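PDB 4DNG: uncharacterized aldehyde dehydrogenase AldY from Bacillus subtilis, which probably oxidises aldehydes to carboxylates with NAD(+) and may help protect cells against stress from ethanol and related compounds. Local coordinates for residues 69-83 and 105-119. Sequence-based numbering, arbitrary orientation.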
loop_
_atom_site.group_PDB
_atom_site.type_symbol
_atom_site.label_atom_id
_atom_site.label_comp_id
_atom_site.label_asym_id
_atom_site.label_seq_id
_atom_site.Cartn_x
_atom_site.Cartn_y
_atom_site.Cartn_z
ATOM N N LYS A 69 9.803 -18.170 18.192
ATOM C CA LYS A 69 11.102 -18.612 17.688
ATOM C C LYS A 69 11.173 -20.138 17.672
ATOM O O LYS A 69 11.693 -20.724 16.717
ATOM C CB LYS A 69 12.260 -18.020 18.496
ATOM C CG LYS A 69 12.353 -16.500 18.431
ATOM C CD LYS A 69 13.509 -15.955 19.261
ATOM C CE LYS A 69 14.833 -16.045 18.513
ATOM N NZ LYS A 69 15.995 -15.809 19.416
ATOM N N ALA A 70 10.633 -20.769 18.718
ATOM C CA ALA A 70 10.602 -22.237 18.832
ATOM C C ALA A 70 9.850 -22.904 17.670
ATOM O O ALA A 70 10.334 -23.874 17.058
ATOM C CB ALA A 70 9.994 -22.649 20.163
ATOM N N VAL A 71 8.681 -22.355 17.350
ATOM C CA VAL A 71 7.876 -22.835 16.231
ATOM C C VAL A 71 8.667 -22.769 14.915
ATOM O O VAL A 71 8.674 -23.723 14.137
ATOM C CB VAL A 71 6.530 -22.082 16.192
ATOM C CG1 VAL A 71 5.873 -22.116 14.821
ATOM C CG2 VAL A 71 5.604 -22.654 17.254
ATOM N N LEU A 72 9.389 -21.678 14.703
ATOM C CA LEU A 72 10.139 -21.503 13.462
ATOM C C LEU A 72 11.326 -22.412 13.416
ATOM O O LEU A 72 11.629 -22.968 12.352
ATOM C CB LEU A 72 10.596 -20.061 13.274
ATOM C CG LEU A 72 9.462 -19.031 13.271
ATOM C CD1 LEU A 72 10.031 -17.617 13.412
ATOM C CD2 LEU A 72 8.561 -19.165 12.046
ATOM N N GLN A 73 11.992 -22.557 14.569
ATOM C CA GLN A 73 13.154 -23.423 14.694
ATOM C C GLN A 73 12.773 -24.850 14.338
ATOM O O GLN A 73 13.382 -25.442 13.447
ATOM C CB GLN A 73 13.754 -23.354 16.101
ATOM C CG GLN A 73 14.820 -22.286 16.284
ATOM C CD GLN A 73 16.218 -22.780 15.957
ATOM O OE1 GLN A 73 16.614 -22.865 14.791
ATOM N NE2 GLN A 73 16.983 -23.098 16.999
ATOM N N LYS A 74 11.749 -25.393 15.001
ATOM C CA LYS A 74 11.331 -26.770 14.728
ATOM C C LYS A 74 10.889 -26.913 13.275
ATOM O O LYS A 74 11.207 -27.910 12.634
ATOM C CB LYS A 74 10.255 -27.224 15.704
ATOM C CG LYS A 74 10.711 -27.189 17.162
ATOM C CD LYS A 74 9.901 -28.124 18.039
ATOM C CE LYS A 74 10.375 -28.069 19.485
ATOM N NZ LYS A 74 9.793 -26.923 20.244
ATOM N N ALA A 75 10.206 -25.886 12.752
ATOM C CA ALA A 75 9.842 -25.815 11.334
ATOM C C ALA A 75 11.076 -25.866 10.401
ATOM O O ALA A 75 11.191 -26.785 9.593
ATOM C CB ALA A 75 8.979 -24.587 11.052
ATOM N N ARG A 76 12.008 -24.917 10.532
ATOM C CA ARG A 76 13.245 -24.986 9.758
ATOM C C ARG A 76 13.975 -26.306 9.993
ATOM O O ARG A 76 14.616 -26.834 9.084
ATOM C CB ARG A 76 14.166 -23.781 10.029
ATOM C CG ARG A 76 15.145 -23.925 11.187
ATOM C CD ARG A 76 16.467 -24.529 10.750
ATOM N NE ARG A 76 17.354 -23.550 10.122
ATOM C CZ ARG A 76 18.536 -23.851 9.586
ATOM N NH1 ARG A 76 19.289 -22.896 9.053
ATOM N NH2 ARG A 76 18.968 -25.108 9.583
ATOM N N GLY A 77 13.869 -26.825 11.214
ATOM C CA GLY A 77 14.499 -28.092 11.580
ATOM C C GLY A 77 13.907 -29.259 10.820
ATOM O O GLY A 77 14.643 -30.095 10.296
ATOM N N TYR A 78 12.575 -29.310 10.756
ATOM C CA TYR A 78 11.883 -30.324 9.962
ATOM C C TYR A 78 12.360 -30.325 8.498
ATOM O O TYR A 78 12.575 -31.391 7.903
ATOM C CB TYR A 78 10.353 -30.137 10.027
ATOM C CG TYR A 78 9.574 -31.192 9.271
ATOM C CD1 TYR A 78 9.295 -31.053 7.900
ATOM C CD2 TYR A 78 9.137 -32.343 9.918
ATOM C CE1 TYR A 78 8.598 -32.042 7.207
ATOM C CE2 TYR A 78 8.428 -33.327 9.246
ATOM C CZ TYR A 78 8.159 -33.179 7.901
ATOM O OH TYR A 78 7.457 -34.180 7.273
ATOM N N LEU A 79 12.537 -29.144 7.922
ATOM C CA LEU A 79 12.862 -29.067 6.483
ATOM C C LEU A 79 14.293 -29.497 6.190
ATOM O O LEU A 79 14.565 -30.087 5.143
ATOM C CB LEU A 79 12.615 -27.670 5.912
ATOM C CG LEU A 79 11.231 -27.021 6.074
ATOM C CD1 LEU A 79 11.240 -25.553 5.626
ATOM C CD2 LEU A 79 10.143 -27.773 5.325
ATOM N N HIS A 80 15.198 -29.197 7.119
ATOM C CA HIS A 80 16.620 -29.515 6.956
ATOM C C HIS A 80 16.896 -31.000 7.184
ATOM O O HIS A 80 17.586 -31.637 6.378
ATOM C CB HIS A 80 17.465 -28.590 7.852
ATOM C CG HIS A 80 18.917 -28.994 7.967
ATOM N ND1 HIS A 80 19.435 -29.528 9.097
ATOM C CD2 HIS A 80 19.962 -28.932 7.048
ATOM C CE1 HIS A 80 20.739 -29.800 8.908
ATOM N NE2 HIS A 80 21.062 -29.441 7.658
ATOM N N GLU A 81 16.342 -31.557 8.268
ATOM C CA GLU A 81 16.389 -33.000 8.546
ATOM C C GLU A 81 15.890 -33.796 7.342
ATOM O O GLU A 81 16.452 -34.827 6.989
ATOM C CB GLU A 81 15.528 -33.337 9.779
ATOM C CG GLU A 81 15.546 -34.804 10.191
ATOM C CD GLU A 81 16.944 -35.276 10.510
ATOM O OE1 GLU A 81 17.645 -34.555 11.250
ATOM O OE2 GLU A 81 17.345 -36.350 10.014
ATOM N N ASN A 82 14.859 -33.271 6.691
ATOM C CA ASN A 82 14.167 -33.983 5.626
ATOM C C ASN A 82 14.536 -33.514 4.233
ATOM O O ASN A 82 13.830 -33.819 3.271
ATOM C CB ASN A 82 12.654 -33.894 5.854
ATOM C CG ASN A 82 12.230 -34.608 7.111
ATOM O OD1 ASN A 82 12.631 -35.734 7.327
ATOM N ND2 ASN A 82 11.455 -33.942 7.968
ATOM N N ARG A 83 15.657 -32.800 4.131
ATOM C CA ARG A 83 16.016 -32.097 2.898
ATOM C C ARG A 83 16.014 -32.992 1.657
ATOM O O ARG A 83 15.528 -32.601 0.597
ATOM C CB ARG A 83 17.343 -31.334 3.053
ATOM C CG ARG A 83 18.555 -32.165 3.443
ATOM C CD ARG A 83 19.729 -31.290 3.867
ATOM N NE ARG A 83 20.215 -30.458 2.768
ATOM C CZ ARG A 83 20.069 -29.132 2.668
ATOM N NH1 ARG A 83 19.454 -28.422 3.625
ATOM N NH2 ARG A 83 20.561 -28.509 1.600
ATOM N N LEU A 105 14.895 -25.145 -1.687
ATOM C CA LEU A 105 14.783 -25.605 -0.310
ATOM C C LEU A 105 15.706 -24.808 0.592
ATOM O O LEU A 105 15.309 -24.402 1.689
ATOM C CB LEU A 105 15.056 -27.100 -0.149
ATOM C CG LEU A 105 14.836 -27.695 1.263
ATOM C CD1 LEU A 105 13.504 -27.296 1.875
ATOM C CD2 LEU A 105 14.918 -29.191 1.200
ATOM N N GLU A 106 16.933 -24.582 0.129
ATOM C CA GLU A 106 17.860 -23.724 0.870
ATOM C C GLU A 106 17.313 -22.316 1.124
ATOM O O GLU A 106 17.311 -21.850 2.269
ATOM C CB GLU A 106 19.253 -23.717 0.245
ATOM C CG GLU A 106 20.087 -24.881 0.775
ATOM C CD GLU A 106 21.229 -25.285 -0.132
ATOM O OE1 GLU A 106 21.586 -24.514 -1.047
ATOM O OE2 GLU A 106 21.777 -26.388 0.075
ATOM N N GLN A 107 16.808 -21.657 0.087
ATOM C CA GLN A 107 16.252 -20.304 0.257
ATOM C C GLN A 107 15.089 -20.232 1.232
ATOM O O GLN A 107 15.003 -19.295 2.015
ATOM C CB GLN A 107 15.846 -19.733 -1.075
ATOM C CG GLN A 107 17.019 -19.222 -1.891
ATOM C CD GLN A 107 16.570 -18.693 -3.245
ATOM O OE1 GLN A 107 17.362 -18.118 -3.990
ATOM N NE2 GLN A 107 15.289 -18.887 -3.572
ATOM N N THR A 108 14.208 -21.231 1.175
ATOM C CA THR A 108 13.091 -21.433 2.119
ATOM C C THR A 108 13.559 -21.505 3.590
ATOM O O THR A 108 12.980 -20.870 4.469
ATOM C CB THR A 108 12.307 -22.703 1.709
ATOM O OG1 THR A 108 11.856 -22.553 0.353
ATOM C CG2 THR A 108 11.082 -22.973 2.608
ATOM N N ILE A 109 14.622 -22.264 3.834
ATOM C CA ILE A 109 15.290 -22.319 5.122
ATOM C C ILE A 109 15.884 -20.958 5.512
ATOM O O ILE A 109 15.710 -20.484 6.651
ATOM C CB ILE A 109 16.382 -23.401 5.080
ATOM C CG1 ILE A 109 15.724 -24.789 5.081
ATOM C CG2 ILE A 109 17.396 -23.225 6.208
ATOM C CD1 ILE A 109 16.572 -25.886 4.468
ATOM N N ALA A 110 16.589 -20.329 4.574
ATOM C CA ALA A 110 17.094 -18.977 4.810
ATOM C C ALA A 110 15.972 -18.045 5.309
ATOM O O ALA A 110 16.120 -17.393 6.346
ATOM C CB ALA A 110 17.777 -18.417 3.569
ATOM N N ILE A 111 14.845 -18.034 4.606
ATOM C CA ILE A 111 13.682 -17.238 5.024
ATOM C C ILE A 111 13.240 -17.532 6.472
ATOM O O ILE A 111 12.957 -16.606 7.236
ATOM C CB ILE A 111 12.514 -17.416 4.046
ATOM C CG1 ILE A 111 12.827 -16.724 2.726
ATOM C CG2 ILE A 111 11.223 -16.863 4.617
ATOM C CD1 ILE A 111 12.073 -17.302 1.546
ATOM N N LEU A 112 13.193 -18.808 6.857
ATOM C CA LEU A 112 12.857 -19.141 8.243
ATOM C C LEU A 112 13.922 -18.660 9.240
ATOM O O LEU A 112 13.591 -18.174 10.319
ATOM C CB LEU A 112 12.561 -20.634 8.420
ATOM C CG LEU A 112 11.153 -21.097 8.051
ATOM C CD1 LEU A 112 11.109 -22.611 7.936
ATOM C CD2 LEU A 112 10.128 -20.608 9.069
ATOM N N ASP A 113 15.194 -18.790 8.869
ATOM C CA ASP A 113 16.300 -18.268 9.683
ATOM C C ASP A 113 16.146 -16.760 9.889
ATOM O O ASP A 113 16.432 -16.243 10.959
ATOM C CB ASP A 113 17.650 -18.557 9.012
ATOM C CG ASP A 113 18.063 -20.032 9.094
ATOM O OD1 ASP A 113 17.474 -20.787 9.902
ATOM O OD2 ASP A 113 18.988 -20.440 8.338
ATOM N N GLU A 114 15.672 -16.062 8.858
ATOM C CA GLU A 114 15.591 -14.609 8.885
ATOM C C GLU A 114 14.446 -14.175 9.782
ATOM O O GLU A 114 14.615 -13.272 10.604
ATOM C CB GLU A 114 15.497 -14.038 7.470
ATOM C CG GLU A 114 15.505 -12.513 7.374
ATOM C CD GLU A 114 16.802 -11.855 7.843
ATOM O OE1 GLU A 114 17.902 -12.423 7.634
ATOM O OE2 GLU A 114 16.723 -10.744 8.419
ATOM N N ALA A 115 13.315 -14.870 9.680
ATOM C CA ALA A 115 12.143 -14.603 10.524
ATOM C C ALA A 115 12.437 -14.560 12.025
ATOM O O ALA A 115 11.944 -13.680 12.742
ATOM C CB ALA A 115 11.043 -15.607 10.235
ATOM N N MET A 116 13.242 -15.506 12.495
ATOM C CA MET A 116 13.632 -15.560 13.890
ATOM C C MET A 116 14.293 -14.275 14.405
ATOM O O MET A 116 14.195 -13.959 15.588
ATOM C CB MET A 116 14.566 -16.741 14.117
ATOM C CG MET A 116 13.895 -18.090 13.966
ATOM S SD MET A 116 15.095 -19.406 14.190
ATOM C CE MET A 116 14.617 -20.555 12.904
ATOM N N THR A 117 14.965 -13.544 13.521
ATOM C CA THR A 117 15.671 -12.324 13.906
ATOM C C THR A 117 14.716 -11.168 14.198
ATOM O O THR A 117 15.087 -10.201 14.871
ATOM C CB THR A 117 16.683 -11.869 12.836
ATOM O OG1 THR A 117 15.989 -11.418 11.665
ATOM C CG2 THR A 117 17.632 -13.005 12.469
ATOM N N TYR A 118 13.489 -11.258 13.706
ATOM C CA TYR A 118 12.542 -10.177 13.956
ATOM C C TYR A 118 11.221 -10.564 14.629
ATOM O O TYR A 118 10.353 -9.710 14.833
ATOM C CB TYR A 118 12.319 -9.332 12.699
ATOM C CG TYR A 118 11.925 -10.102 11.473
ATOM C CD1 TYR A 118 10.736 -10.819 11.437
ATOM C CD2 TYR A 118 12.723 -10.085 10.337
ATOM C CE1 TYR A 118 10.352 -11.508 10.302
ATOM C CE2 TYR A 118 12.357 -10.784 9.198
ATOM C CZ TYR A 118 11.165 -11.489 9.188
ATOM O OH TYR A 118 10.771 -12.189 8.078
ATOM N N THR A 119 11.088 -11.835 14.996
ATOM C CA THR A 119 9.979 -12.278 15.827
ATOM C C THR A 119 9.894 -11.399 17.079
ATOM O O THR A 119 8.818 -11.196 17.639
ATOM C CB THR A 119 10.159 -13.733 16.288
ATOM O OG1 THR A 119 11.108 -14.397 15.447
ATOM C CG2 THR A 119 8.845 -14.464 16.241
#
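Arg76 and Asp113 form a side-on salt bridge: NE of Arg76 donates to OD1 of Asp113 at 2.8 Å, and NH1 of Arg76 to OD2 of Asp113 at 2.6 Å. Each oxygen accepts through its syn lone pair, and the two planes lie only 18° apart. Bends at chi2 and chi3 turn the NE and NH1 edge of the guanidinium to the carboxylate, while CG2 of Ile109 lies over one face, toward the rim near NH1. Replacing Arg76 by an alanine would probably leave the Asp113 carboxylate without its charged mate and take the flat group away from CG2 of Ile109. A second, weaker salt bridge joins NH2 of Arg83 to OE2 of Glu106 (2.9 Å, N-H...O angle 120°).

The apolar packing is knobs-into-holes. Leu112 inserts among Leu72, Ala75, Arg76 and Leu79, its CD2 lying 3.7 Å from CD2 of Leu72. Leu79 enters the hole made by Leu105, Thr108, Ile109 and Leu112. Met116 crosses Gln73 at about a right angle, SD to CG of Gln73 3.6 Å.

Helix 156-169 and helix 183-196 supply further neighbours to this core. With axes 9.4 Å apart at 166°, the segments form an antiparallel helix pair within the aldehyde dehydrogenase fold, away from the predicted active site.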